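Local coordinates for dual specificity protein phosphatase 14 (Homo sapiens, PDB 2WGP) that removes phosphate from tyrosine, serine and threonine residues of proteins, inactivating the MAP kinases ERK, JNK and p38 and dampening T-cell receptor signalling through TAB1, at residues 149-152 with 153-157. Sequence-based numbering, arbitrary orientation.
Sequences PNVG and FWRQL
Asn150 touches Phe153 twice with its amide. Asn150 OD1 accepts from Phe153 N at 3.0 Å, the donor standing well out of the carbonyl plane. Asn150 ND2 hangs 3.2 Å above the centre of the Phe153 ring face. With CG between the backbone N and carbonyl carbon (chi1 75°), the amide swings back over the first turn, and its plane lies 39° from that of the ring. The Asn150 backbone joins the same turn, O accepting from Trp154 N at 3.1 Å. Pro149 CB packs 3.6 Å from Trp154 NE1. Pro149 O lies near the indole plane, 3.4 Å from Trp154 CD1. One turn on, Gly152 CA lies under one face of the Arg155 guanidinium, 3.5 Å from that plane and offset toward the rim.

Outside this turn, Asp79 OD1 accepts from Asn150 ND2, which, with the bond to Phe153 N, probably fixes the amide's rotation; Tyr184 OH bonds both Pro149 O and Trp154 NE1. A leucine in place of Asn150 would probably leave Phe153 N without its capping acceptor and Asp79 without this donor. Asn150 is thus the N-cap of helix 151-165, set in the dual specificity phosphatase catalytic domain with the Phe153 side chain about 8 Å from that of the nucleophile Cys110.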
loop_
_atom_site.group_PDB
_atom_site.type_symbol
_atom_site.label_atom_id
_atom_site.label_comp_id
_atom_site.label_asym_id
_atom_site.label_seq_id
_atom_site.Cartn_x
_atom_site.Cartn_y
_atom_site.Cartn_z
ATOM N N PRO A 149 14.071 7.148 17.505
ATOM C CA PRO A 149 13.479 5.897 17.042
ATOM C C PRO A 149 12.642 6.128 15.802
ATOM O O PRO A 149 12.029 7.198 15.631
ATOM C CB PRO A 149 12.597 5.484 18.211
ATOM C CG PRO A 149 13.301 6.054 19.414
ATOM C CD PRO A 149 13.780 7.393 18.929
ATOM N N ASN A 150 12.660 5.176 14.887
ATOM C CA ASN A 150 11.918 5.375 13.662
ATOM C C ASN A 150 10.410 5.317 13.955
ATOM O O ASN A 150 10.029 4.943 15.047
ATOM C CB ASN A 150 12.397 4.427 12.558
ATOM C CG ASN A 150 11.928 3.010 12.735
ATOM O OD1 ASN A 150 10.739 2.749 12.906
ATOM N ND2 ASN A 150 12.855 2.072 12.619
ATOM N N VAL A 151 9.547 5.735 13.028
ATOM C CA VAL A 151 8.108 5.842 13.376
ATOM C C VAL A 151 7.420 4.503 13.665
ATOM O O VAL A 151 6.483 4.463 14.478
ATOM C CB VAL A 151 7.304 6.660 12.350
ATOM C CG1 VAL A 151 7.803 8.134 12.384
ATOM C CG2 VAL A 151 7.383 6.017 10.949
ATOM N N GLY A 152 7.883 3.423 13.021
ATOM C CA GLY A 152 7.358 2.079 13.298
ATOM C C GLY A 152 7.708 1.600 14.698
ATOM O O GLY A 152 6.864 1.027 15.432
ATOM N N PHE A 153 8.945 1.875 15.100
ATOM C CA PHE A 153 9.379 1.597 16.454
ATOM C C PHE A 153 8.508 2.353 17.471
ATOM O O PHE A 153 8.158 1.798 18.509
ATOM C CB PHE A 153 10.874 1.931 16.644
ATOM C CG PHE A 153 11.840 1.020 15.879
ATOM C CD1 PHE A 153 13.209 1.261 15.948
ATOM C CD2 PHE A 153 11.407 -0.072 15.143
ATOM C CE1 PHE A 153 14.123 0.448 15.296
ATOM C CE2 PHE A 153 12.324 -0.904 14.471
ATOM C CZ PHE A 153 13.683 -0.638 14.547
ATOM N N TRP A 154 8.204 3.621 17.198
ATOM C CA TRP A 154 7.250 4.387 17.996
ATOM C C TRP A 154 5.871 3.720 18.121
ATOM O O TRP A 154 5.364 3.619 19.228
ATOM C CB TRP A 154 7.128 5.835 17.497
ATOM C CG TRP A 154 8.159 6.709 18.120
ATOM C CD1 TRP A 154 9.264 7.212 17.527
ATOM C CD2 TRP A 154 8.185 7.164 19.478
ATOM N NE1 TRP A 154 9.984 7.963 18.418
ATOM C CE2 TRP A 154 9.349 7.944 19.630
ATOM C CE3 TRP A 154 7.338 6.982 20.585
ATOM C CZ2 TRP A 154 9.692 8.558 20.843
ATOM C CZ3 TRP A 154 7.675 7.611 21.787
ATOM C CH2 TRP A 154 8.839 8.385 21.901
ATOM N N ARG A 155 5.273 3.296 17.011
ATOM C CA ARG A 155 4.003 2.526 17.047
ATOM C C ARG A 155 4.121 1.329 18.001
ATOM O O ARG A 155 3.247 1.085 18.822
ATOM C CB ARG A 155 3.579 2.034 15.660
ATOM C CG ARG A 155 3.174 3.128 14.708
ATOM C CD ARG A 155 2.483 2.573 13.452
ATOM N NE ARG A 155 3.367 1.801 12.569
ATOM C CZ ARG A 155 4.150 2.295 11.598
ATOM N NH1 ARG A 155 4.217 3.604 11.354
ATOM N NH2 ARG A 155 4.884 1.458 10.874
ATOM N N GLN A 156 5.250 0.643 17.933
ATOM C CA GLN A 156 5.447 -0.559 18.730
ATOM C C GLN A 156 5.639 -0.223 20.202
ATOM O O GLN A 156 5.084 -0.902 21.073
ATOM C CB GLN A 156 6.610 -1.384 18.162
ATOM C CG GLN A 156 6.342 -1.933 16.758
ATOM C CD GLN A 156 7.492 -2.738 16.186
ATOM O OE1 GLN A 156 7.966 -3.690 16.819
ATOM N NE2 GLN A 156 7.926 -2.395 14.956
ATOM N N LEU A 157 6.412 0.833 20.494
ATOM C CA LEU A 157 6.565 1.318 21.879
ATOM C C LEU A 157 5.240 1.744 22.512
ATOM O O LEU A 157 5.010 1.504 23.703
ATOM C CB LEU A 157 7.532 2.513 21.928
ATOM C CG LEU A 157 9.015 2.172 21.815
ATOM C CD1 LEU A 157 9.813 3.422 21.589
ATOM C CD2 LEU A 157 9.510 1.372 23.028
#